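Local coordinates for uncharacterized protein (Bacteroides ovatus CL02T12C04, PDB 6PTM), which probably cleaves carrageenan-derived chains from their ends, as an exo-acting glycoside hydrolase of family GH42, at residues 419-424 with 455-460; 117-122 with 480-485; 202-207 with 263-268; 587-592 with 672-677. All coordinates share one frame; numbering follows the deposited sequence.

From the N terminus, helix 109-139 brings the first half of contact 2, whose partner loop at 480-485 comes only some 360 residues later. Contacts 3 and 1 open and close, one after the other, within that span. Contact 3 joins the loop after strand 192-197 to helix 261-278 near the surface. Contact 1, centred about 8 Å from the centre of the folded chain, sets strand 421-423 against helix 448-460. Contact 2 then closes, tying the N-terminal helices to the loop before helix 486-498. Contact 4 follows in series and pairs helices 579-590 and 674-687. It touches contact 1 directly, where Tyr587 OH and Asp455 OD2 form a hydrogen bond.

Contact 1: residues 419-424 with 455-460; sequences EIIGND and DFMKSV
Ile421 and Met457 make a buried, chiefly apolar strand-to-helix contact in a beta-alpha-beta crossover of what is probably the catalytic (beta/alpha)8 barrel: strand 421-423 leads to helix 448-460, which returns to the neighbouring parallel strand 466-471. The axes of strand 421-423 and of the helical piece 455-460 run almost antiparallel, at 158° and 10.2 Å, both side chains pointing into the interface. Ile421 CG2 does most of the touching, 3.5 Å from Met457 SD and 3.9 Å from Met457 CB; chi1 of -56° sets CG1 beside the backbone N and leaves this methyl anti to it. Met457 crosses both strand side chains at a slant, and its SD also comes 3.9 Å from Asn423 ND2. The other branch of Ile421 reaches the next helical residue, CD1 to Lys458 CD at 4.0 Å, crossing it at about a right angle. Lys458 is folded twice, at chi2 and chi3, offering methylene carbon here while its NZ bonds to Pro462 O. Asn423 OD1 is likewise taken, by Tyr454 OH and the backbone N of Ala425. With these polar ends paired outside the two segments, helix and strand are held together mainly by van der Waals contact of sulfur, methyl and methylene groups.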
# COMPACT_ATOMS: atom_id res chain seq x y z
N GLU A 419 -1.35 0.44 -14.81
CA GLU A 419 -1.68 1.87 -14.99
C GLU A 419 -1.88 2.53 -13.62
O GLU A 419 -1.65 3.72 -13.51
CB GLU A 419 -2.85 2.06 -15.95
CG GLU A 419 -2.57 1.57 -17.35
CD GLU A 419 -2.44 0.07 -17.56
OE1 GLU A 419 -3.06 -0.72 -16.82
OE2 GLU A 419 -1.71 -0.31 -18.47
N ILE A 420 -2.42 1.78 -12.65
CA ILE A 420 -2.66 2.24 -11.26
C ILE A 420 -1.83 1.33 -10.33
O ILE A 420 -1.81 0.15 -10.59
CB ILE A 420 -4.17 2.19 -10.93
CG1 ILE A 420 -5.00 3.23 -11.70
CG2 ILE A 420 -4.42 2.28 -9.43
CD1 ILE A 420 -6.48 3.03 -11.61
N ILE A 421 -1.16 1.89 -9.32
CA ILE A 421 -0.38 1.08 -8.35
C ILE A 421 -1.37 0.45 -7.38
O ILE A 421 -1.91 1.16 -6.54
CB ILE A 421 0.69 1.92 -7.64
CG1 ILE A 421 1.62 2.59 -8.65
CG2 ILE A 421 1.47 1.06 -6.67
CD1 ILE A 421 2.53 3.61 -8.04
N GLY A 422 -1.63 -0.84 -7.55
CA GLY A 422 -2.50 -1.60 -6.65
C GLY A 422 -1.69 -2.20 -5.51
O GLY A 422 -0.49 -2.54 -5.73
N ASN A 423 -2.35 -2.34 -4.36
CA ASN A 423 -1.85 -3.09 -3.19
C ASN A 423 -2.96 -3.17 -2.14
O ASN A 423 -3.96 -2.51 -2.30
CB ASN A 423 -0.62 -2.43 -2.55
CG ASN A 423 -0.87 -1.00 -2.13
OD1 ASN A 423 -1.39 -0.75 -1.04
ND2 ASN A 423 -0.52 -0.05 -2.96
N ASP A 424 -2.73 -3.93 -1.08
CA ASP A 424 -3.56 -3.92 0.16
C ASP A 424 -2.59 -3.88 1.34
O ASP A 424 -2.59 -4.78 2.18
CB ASP A 424 -4.61 -5.03 0.15
CG ASP A 424 -4.09 -6.43 0.40
OD1 ASP A 424 -2.95 -6.71 0.03
OD2 ASP A 424 -4.86 -7.23 0.96
N ASP A 455 7.60 3.37 -1.21
CA ASP A 455 8.77 4.08 -1.79
C ASP A 455 9.35 3.25 -2.95
O ASP A 455 9.81 3.86 -3.95
CB ASP A 455 9.80 4.43 -0.71
CG ASP A 455 9.34 5.58 0.19
OD1 ASP A 455 8.30 6.21 -0.17
OD2 ASP A 455 10.00 5.81 1.25
N PHE A 456 9.33 1.93 -2.86
CA PHE A 456 9.80 1.06 -3.95
C PHE A 456 8.84 1.21 -5.15
O PHE A 456 9.31 1.45 -6.28
CB PHE A 456 10.02 -0.37 -3.44
CG PHE A 456 10.48 -1.32 -4.51
CD1 PHE A 456 11.82 -1.38 -4.88
CD2 PHE A 456 9.56 -2.10 -5.22
CE1 PHE A 456 12.23 -2.24 -5.90
CE2 PHE A 456 9.99 -2.98 -6.21
CZ PHE A 456 11.32 -3.04 -6.56
N MET A 457 7.55 1.05 -4.91
CA MET A 457 6.51 1.16 -5.96
C MET A 457 6.61 2.56 -6.63
O MET A 457 6.54 2.63 -7.87
CB MET A 457 5.13 0.95 -5.34
CG MET A 457 4.82 -0.46 -4.94
SD MET A 457 3.20 -0.52 -4.06
CE MET A 457 3.57 -1.59 -2.67
N LYS A 458 6.77 3.65 -5.87
CA LYS A 458 6.85 5.00 -6.46
C LYS A 458 8.22 5.21 -7.14
O LYS A 458 8.28 6.00 -8.10
CB LYS A 458 6.58 6.07 -5.42
CG LYS A 458 5.15 6.09 -4.88
CD LYS A 458 4.14 6.61 -5.90
CE LYS A 458 4.13 8.11 -5.90
NZ LYS A 458 3.20 8.65 -6.90
N SER A 459 9.28 4.51 -6.72
CA SER A 459 10.57 4.53 -7.45
C SER A 459 10.37 3.93 -8.84
O SER A 459 10.88 4.49 -9.84
CB SER A 459 11.66 3.84 -6.66
OG SER A 459 11.97 4.57 -5.45
N VAL A 460 9.62 2.83 -8.90
CA VAL A 460 9.35 2.10 -10.17
C VAL A 460 8.46 2.96 -11.08
O VAL A 460 8.85 3.15 -12.27
CB VAL A 460 8.71 0.73 -9.91
CG1 VAL A 460 8.24 0.10 -11.22
CG2 VAL A 460 9.68 -0.19 -9.20

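Contact 2: residues 117-122 with 480-485; sequences PDFERQ and RDLYQT
Tyr483, whose ring meets Phe119, has its backbone N bound to Asp481 OD1 at 2.9 Å, the donor standing above the carboxylate plane. This closes an Asx turn, and a type I turn from Asp481 to Gln484 overlaps it, fixing the course of the loop that presents Leu482 and Tyr483 to the helix. Leu482 and Tyr483 both come to the Phe119 ring from the same side of its plane, the leucine over the face and the tyrosine further out. Leu482 CG lies 4.0 Å from the centroid of the Phe119 ring in a CH-pi contact, while Leu482 CD1 reaches Phe119 CE2 at 3.6 Å. The Tyr483 ring turns its edge to Phe119 in an offset edge-to-face pair, with planes at 72° and centroids 5.5 Å apart; the closest atoms are Tyr483 CD1 and Phe119 CE1, 3.5 Å from each other. The ring stands out from the helix because CG of Phe119 is anti to the backbone N (chi1 164°). The contact joins helix 109-139, in the N-terminal helical region, to the loop connecting strand 466-471 with helix 486-498, which Thr485 N-caps. A serine in place of Phe119 would probably leave Leu482 without the ring it covers and the Tyr483 edge without a face. Phe119 CZ also comes 3.3 Å from Leu482 O, a carbonyl hydrogen-bonded to Gln533 NE2.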
# COMPACT_ATOMS: atom_id res chain seq x y z
N PRO A 117 -22.08 -1.48 23.74
CA PRO A 117 -23.01 -0.40 23.41
C PRO A 117 -22.65 0.94 24.06
O PRO A 117 -22.63 1.95 23.37
CB PRO A 117 -24.40 -0.93 23.84
CG PRO A 117 -24.20 -2.44 23.88
CD PRO A 117 -22.77 -2.63 24.34
N ASP A 118 -22.34 0.95 25.36
CA ASP A 118 -21.96 2.21 26.04
C ASP A 118 -20.56 2.67 25.62
O ASP A 118 -20.30 3.87 25.76
CB ASP A 118 -22.10 2.11 27.55
CG ASP A 118 -23.56 2.24 27.98
OD1 ASP A 118 -24.42 2.64 27.13
OD2 ASP A 118 -23.81 1.93 29.12
N PHE A 119 -19.68 1.77 25.18
CA PHE A 119 -18.34 2.16 24.67
C PHE A 119 -18.58 2.99 23.40
O PHE A 119 -18.09 4.14 23.27
CB PHE A 119 -17.45 0.94 24.45
CG PHE A 119 -16.26 1.27 23.58
CD1 PHE A 119 -15.21 2.01 24.10
CD2 PHE A 119 -16.25 0.95 22.23
CE1 PHE A 119 -14.12 2.36 23.29
CE2 PHE A 119 -15.18 1.30 21.42
CZ PHE A 119 -14.12 2.02 21.96
N GLU A 120 -19.43 2.47 22.52
CA GLU A 120 -19.79 3.16 21.26
C GLU A 120 -20.45 4.49 21.59
O GLU A 120 -20.08 5.47 20.92
CB GLU A 120 -20.65 2.27 20.38
CG GLU A 120 -19.85 1.10 19.86
CD GLU A 120 -20.72 0.07 19.17
OE1 GLU A 120 -21.72 -0.34 19.81
OE2 GLU A 120 -20.40 -0.31 18.00
N ARG A 121 -21.35 4.55 22.58
CA ARG A 121 -22.01 5.83 22.91
C ARG A 121 -20.97 6.79 23.51
O ARG A 121 -21.03 8.00 23.22
CB ARG A 121 -23.22 5.57 23.80
CG ARG A 121 -24.37 4.91 23.07
CD ARG A 121 -25.28 4.15 24.04
NE ARG A 121 -26.35 3.46 23.36
CZ ARG A 121 -26.94 2.36 23.79
NH1 ARG A 121 -26.55 1.80 24.92
NH2 ARG A 121 -27.87 1.78 23.07
N GLN A 122 -20.03 6.28 24.30
CA GLN A 122 -19.01 7.14 24.94
C GLN A 122 -18.08 7.69 23.85
O GLN A 122 -17.69 8.89 23.95
CB GLN A 122 -18.25 6.40 26.04
CG GLN A 122 -17.30 7.32 26.79
CD GLN A 122 -18.00 8.48 27.48
OE1 GLN A 122 -19.10 8.35 28.02
NE2 GLN A 122 -17.34 9.61 27.50
N ARG A 480 -5.87 -6.32 16.74
CA ARG A 480 -7.20 -5.77 17.09
C ARG A 480 -7.05 -5.01 18.40
O ARG A 480 -6.29 -5.46 19.28
CB ARG A 480 -8.26 -6.87 17.23
CG ARG A 480 -9.66 -6.40 16.86
CD ARG A 480 -9.91 -6.20 15.36
NE ARG A 480 -9.28 -7.32 14.68
CZ ARG A 480 -9.80 -8.54 14.59
NH1 ARG A 480 -11.02 -8.78 15.06
NH2 ARG A 480 -9.10 -9.50 14.00
N ASP A 481 -7.73 -3.88 18.50
CA ASP A 481 -7.73 -3.04 19.71
C ASP A 481 -9.02 -2.22 19.67
O ASP A 481 -9.11 -1.28 18.83
CB ASP A 481 -6.47 -2.17 19.78
CG ASP A 481 -6.48 -1.24 20.99
OD1 ASP A 481 -7.40 -1.39 21.83
OD2 ASP A 481 -5.58 -0.35 21.08
N LEU A 482 -9.95 -2.52 20.57
CA LEU A 482 -11.26 -1.80 20.63
C LEU A 482 -10.97 -0.30 20.84
O LEU A 482 -11.72 0.54 20.26
CB LEU A 482 -12.12 -2.39 21.76
CG LEU A 482 -13.54 -1.82 21.86
CD1 LEU A 482 -14.33 -2.06 20.58
CD2 LEU A 482 -14.29 -2.38 23.07
N TYR A 483 -9.90 0.03 21.59
CA TYR A 483 -9.52 1.40 22.05
C TYR A 483 -8.55 2.07 21.05
O TYR A 483 -7.94 3.10 21.36
CB TYR A 483 -8.93 1.34 23.46
CG TYR A 483 -9.82 0.59 24.43
CD1 TYR A 483 -11.18 0.87 24.52
CD2 TYR A 483 -9.33 -0.44 25.22
CE1 TYR A 483 -12.03 0.18 25.37
CE2 TYR A 483 -10.15 -1.14 26.10
CZ TYR A 483 -11.51 -0.83 26.18
OH TYR A 483 -12.32 -1.51 27.05
N GLN A 484 -8.44 1.53 19.85
CA GLN A 484 -7.60 2.14 18.80
C GLN A 484 -7.92 3.65 18.78
O GLN A 484 -9.13 4.02 18.85
CB GLN A 484 -7.88 1.43 17.46
CG GLN A 484 -6.92 1.84 16.36
CD GLN A 484 -7.18 1.08 15.08
OE1 GLN A 484 -8.19 1.32 14.40
NE2 GLN A 484 -6.24 0.23 14.72
N THR A 485 -6.90 4.50 18.72
CA THR A 485 -7.07 5.97 18.82
C THR A 485 -7.31 6.61 17.45
O THR A 485 -6.77 6.17 16.42
CB THR A 485 -5.90 6.60 19.57
OG1 THR A 485 -4.70 6.53 18.78
CG2 THR A 485 -5.71 5.95 20.92

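Contact 3: residues 202-207 with 263-268; sequences INNKGD and ARQVNS
A type I turn from Asn203 to Gly206, closed by the backbone bond from Gly206 N to Asn203 O, sets Asn204 at a corner beside Gln265 on the first turns of helix 261-278. Gln265 NE2 donates to Asn204 OD1 over 2.8 Å, and the bond is nearly straight at 169°. The oxygen lies in the amide plane of Gln265, yet the donor stands above the carbonyl plane of Asn204, and the two amides are turned 52° from each other. Gln265 extends fully to get there, with CG anti to the backbone N and chi2 near 180°. The same nitrogen gives a second N-H to a water, 3.0 Å from Gln265 NE2, and that water donates to Asn203 O at 3.1 Å; one amide nitrogen thus holds Asn204 directly and Asn203 through a water. The contact ties the loop after strand 192-197, one of the parallel strands of what is probably the (beta/alpha)8 barrel of GH42 enzymes, to a helix leading toward strand 288-292, and Trp237 of helix 236-241 packs against both Asn204 and Gln265. A leucine in place of Gln265 would probably leave Asn204 OD1 and the bridging water without their shared donor nitrogen. Within the loop, Asn203 ND2 donates to Asp207 OD2 at 3.0 Å, and Asp207 N returns a bond to Asn203 OD1 at 3.1 Å.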
# COMPACT_ATOMS: atom_id res chain seq x y z
N ILE A 202 -20.93 -19.61 -18.24
CA ILE A 202 -21.78 -20.77 -17.85
C ILE A 202 -21.61 -21.91 -18.87
O ILE A 202 -22.14 -22.96 -18.58
CB ILE A 202 -23.26 -20.37 -17.63
CG1 ILE A 202 -23.96 -19.96 -18.93
CG2 ILE A 202 -23.37 -19.30 -16.54
CD1 ILE A 202 -25.40 -19.53 -18.77
N ASN A 203 -20.90 -21.73 -19.97
CA ASN A 203 -20.70 -22.89 -20.89
C ASN A 203 -19.42 -22.77 -21.71
O ASN A 203 -18.78 -21.71 -21.72
CB ASN A 203 -21.92 -23.21 -21.76
CG ASN A 203 -22.38 -22.07 -22.64
OD1 ASN A 203 -21.58 -21.39 -23.24
ND2 ASN A 203 -23.68 -21.89 -22.74
N ASN A 204 -19.14 -23.83 -22.47
CA ASN A 204 -17.96 -23.94 -23.37
C ASN A 204 -18.04 -22.92 -24.51
O ASN A 204 -16.99 -22.59 -25.05
CB ASN A 204 -17.74 -25.37 -23.86
CG ASN A 204 -16.39 -25.54 -24.53
OD1 ASN A 204 -15.37 -25.18 -23.96
ND2 ASN A 204 -16.40 -26.06 -25.74
N LYS A 205 -19.26 -22.54 -24.92
CA LYS A 205 -19.55 -21.53 -25.97
C LYS A 205 -19.20 -20.11 -25.51
O LYS A 205 -19.19 -19.23 -26.37
CB LYS A 205 -21.00 -21.65 -26.43
N GLY A 206 -19.06 -19.86 -24.21
CA GLY A 206 -18.68 -18.53 -23.72
C GLY A 206 -19.87 -17.68 -23.30
O GLY A 206 -19.71 -16.48 -23.13
N ASP A 207 -21.03 -18.30 -23.13
CA ASP A 207 -22.26 -17.56 -22.75
C ASP A 207 -22.07 -17.07 -21.31
O ASP A 207 -21.52 -17.81 -20.47
CB ASP A 207 -23.52 -18.41 -22.89
CG ASP A 207 -23.95 -18.71 -24.33
OD1 ASP A 207 -23.54 -18.00 -25.25
OD2 ASP A 207 -24.66 -19.67 -24.50
N ALA A 263 -8.35 -22.42 -19.03
CA ALA A 263 -8.37 -21.26 -18.12
C ALA A 263 -8.33 -19.98 -18.96
O ALA A 263 -9.12 -19.06 -18.70
CB ALA A 263 -7.22 -21.34 -17.14
N ARG A 264 -7.44 -19.93 -19.96
CA ARG A 264 -7.32 -18.76 -20.86
C ARG A 264 -8.62 -18.58 -21.70
O ARG A 264 -9.06 -17.41 -21.88
CB ARG A 264 -6.04 -18.89 -21.70
CG ARG A 264 -4.82 -19.17 -20.83
CD ARG A 264 -3.79 -18.06 -20.87
NE ARG A 264 -2.81 -18.13 -19.77
CZ ARG A 264 -1.67 -17.43 -19.77
NH1 ARG A 264 -1.36 -16.68 -20.82
NH2 ARG A 264 -0.85 -17.49 -18.74
N GLN A 265 -9.21 -19.66 -22.21
CA GLN A 265 -10.50 -19.58 -22.95
C GLN A 265 -11.55 -18.92 -22.02
O GLN A 265 -12.27 -17.98 -22.44
CB GLN A 265 -10.97 -20.96 -23.42
CG GLN A 265 -12.41 -20.97 -23.99
CD GLN A 265 -12.91 -22.37 -24.20
OE1 GLN A 265 -12.17 -23.19 -24.73
NE2 GLN A 265 -14.12 -22.69 -23.72
N VAL A 266 -11.63 -19.38 -20.78
CA VAL A 266 -12.72 -18.97 -19.87
C VAL A 266 -12.53 -17.48 -19.52
O VAL A 266 -13.52 -16.70 -19.59
CB VAL A 266 -12.83 -19.88 -18.62
CG1 VAL A 266 -13.74 -19.27 -17.57
CG2 VAL A 266 -13.31 -21.29 -18.97
N ASN A 267 -11.31 -17.09 -19.18
CA ASN A 267 -11.03 -15.67 -18.86
C ASN A 267 -11.31 -14.80 -20.08
O ASN A 267 -11.94 -13.75 -19.90
CB ASN A 267 -9.61 -15.50 -18.30
CG ASN A 267 -9.57 -15.92 -16.85
OD1 ASN A 267 -9.78 -15.10 -15.95
ND2 ASN A 267 -9.33 -17.19 -16.62
N SER A 268 -10.86 -15.19 -21.27
CA SER A 268 -11.11 -14.47 -22.56
C SER A 268 -12.63 -14.33 -22.76
O SER A 268 -13.08 -13.23 -23.10
CB SER A 268 -10.44 -15.15 -23.72
OG SER A 268 -9.03 -14.96 -23.63
O HOH W 1 -15.85 -20.86 -22.18

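Contact 4: residues 587-592 with 672-677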
# COMPACT_ATOMS: atom_id res chain seq x y z
N TYR A 587 17.64 1.25 4.44
CA TYR A 587 16.46 2.16 4.31
C TYR A 587 16.23 2.91 5.62
O TYR A 587 16.13 4.14 5.61
CB TYR A 587 15.19 1.38 3.99
CG TYR A 587 13.96 2.23 3.82
CD1 TYR A 587 13.77 3.00 2.68
CD2 TYR A 587 13.02 2.31 4.83
CE1 TYR A 587 12.64 3.80 2.53
CE2 TYR A 587 11.88 3.11 4.69
CZ TYR A 587 11.68 3.83 3.53
OH TYR A 587 10.57 4.59 3.40
N GLU A 588 16.11 2.18 6.73
CA GLU A 588 15.88 2.75 8.09
C GLU A 588 17.02 3.73 8.45
O GLU A 588 16.76 4.82 9.02
CB GLU A 588 15.83 1.60 9.09
CG GLU A 588 15.63 2.01 10.52
CD GLU A 588 15.49 0.82 11.46
OE1 GLU A 588 16.38 -0.07 11.43
OE2 GLU A 588 14.51 0.80 12.22
N LYS A 589 18.24 3.34 8.12
CA LYS A 589 19.44 4.15 8.41
C LYS A 589 19.33 5.49 7.69
O LYS A 589 19.75 6.47 8.27
CB LYS A 589 20.70 3.36 8.03
CG LYS A 589 21.98 4.03 8.46
CD LYS A 589 22.12 4.03 9.98
CE LYS A 589 23.49 4.43 10.44
NZ LYS A 589 23.55 4.34 11.92
N LEU A 590 18.76 5.54 6.48
CA LEU A 590 18.76 6.76 5.65
C LEU A 590 17.47 7.57 5.83
O LEU A 590 17.48 8.71 5.45
CB LEU A 590 18.96 6.38 4.18
CG LEU A 590 20.27 5.71 3.79
CD1 LEU A 590 20.27 5.43 2.29
CD2 LEU A 590 21.48 6.55 4.19
N ASN A 591 16.39 6.99 6.34
CA ASN A 591 15.01 7.52 6.17
C ASN A 591 14.62 8.62 7.17
O ASN A 591 13.50 9.19 7.01
CB ASN A 591 13.95 6.43 6.32
CG ASN A 591 12.61 6.93 5.83
OD1 ASN A 591 12.54 7.45 4.72
ND2 ASN A 591 11.59 6.80 6.65
N PHE A 592 15.47 8.97 8.13
CA PHE A 592 15.11 9.97 9.16
C PHE A 592 16.05 11.17 9.07
O PHE A 592 16.32 11.76 10.11
CB PHE A 592 15.08 9.31 10.55
CG PHE A 592 14.10 8.17 10.62
CD1 PHE A 592 14.49 6.90 10.23
CD2 PHE A 592 12.79 8.39 10.98
CE1 PHE A 592 13.59 5.86 10.25
CE2 PHE A 592 11.89 7.34 11.01
CZ PHE A 592 12.29 6.08 10.61
N SER A 672 32.80 0.41 4.53
CA SER A 672 32.90 -0.84 5.33
C SER A 672 31.73 -0.95 6.30
O SER A 672 31.47 -2.08 6.74
CB SER A 672 34.23 -0.89 6.05
OG SER A 672 35.28 -0.84 5.10
N THR A 673 31.08 0.16 6.66
CA THR A 673 30.01 0.18 7.68
C THR A 673 28.80 0.95 7.17
O THR A 673 28.94 1.82 6.31
CB THR A 673 30.48 0.79 9.01
OG1 THR A 673 30.68 2.18 8.79
CG2 THR A 673 31.73 0.15 9.55
N LEU A 674 27.66 0.66 7.79
CA LEU A 674 26.38 1.39 7.62
C LEU A 674 26.61 2.87 7.91
O LEU A 674 26.14 3.72 7.11
CB LEU A 674 25.38 0.77 8.60
CG LEU A 674 23.96 0.62 8.11
CD1 LEU A 674 23.89 0.36 6.62
CD2 LEU A 674 23.28 -0.49 8.87
N ASN A 675 27.37 3.20 8.95
CA ASN A 675 27.63 4.61 9.33
C ASN A 675 28.40 5.28 8.20
O ASN A 675 27.97 6.34 7.75
CB ASN A 675 28.32 4.76 10.69
CG ASN A 675 27.35 4.62 11.84
OD1 ASN A 675 26.13 4.56 11.65
ND2 ASN A 675 27.88 4.57 13.05
N GLU A 676 29.47 4.67 7.73
CA GLU A 676 30.22 5.22 6.58
C GLU A 676 29.27 5.36 5.40
O GLU A 676 29.32 6.38 4.70
CB GLU A 676 31.38 4.29 6.19
CG GLU A 676 32.43 4.15 7.27
CD GLU A 676 33.57 3.22 6.91
OE1 GLU A 676 33.56 2.69 5.79
OE2 GLU A 676 34.49 3.06 7.75
N MET A 677 28.45 4.35 5.13
CA MET A 677 27.59 4.40 3.91
C MET A 677 26.65 5.61 4.05
O MET A 677 26.57 6.41 3.11
CB MET A 677 26.79 3.11 3.74
CG MET A 677 25.80 3.15 2.59
SD MET A 677 25.24 1.49 2.17
CE MET A 677 26.68 0.90 1.27
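Lys589 and Asn675 form the polar half of this surface contact between two helices. Lys589 NZ donates to Asn675 OD1 at 2.6 Å, nearly in line with the C=O bond (165°), but Lys589 CE crowds the same oxygen, so the exact placing of the lysine end is doubtful. The lysine chain bends once, at chi2 (68°), then runs straight to its ammonium group. Asn675 starts out pointing away from the other helix, but its chi1 of -80° brings the amide oxygen back to accept, and the two side chains cross at about a right angle. The apolar half lies nearer the backbones, where Lys589 CG packs on Leu674 CG at 4.0 Å; Leu674 also rests on Arg585 and Ile586, about a turn before Lys589 in helix 579-590. A capping bond from Glu676 N to Thr673 OG1, at 3.0 Å, fixes the start of the second helix; separately, Ser672 N donates to Glu676 OE1 at 2.7 Å. Helix 579-590 leads to the second strand of a five-stranded parallel sheet of order 2-1-3-4-5, and helix 674-687 follows the last; their packing side by side is the arrangement of a flavodoxin-like alpha/beta domain.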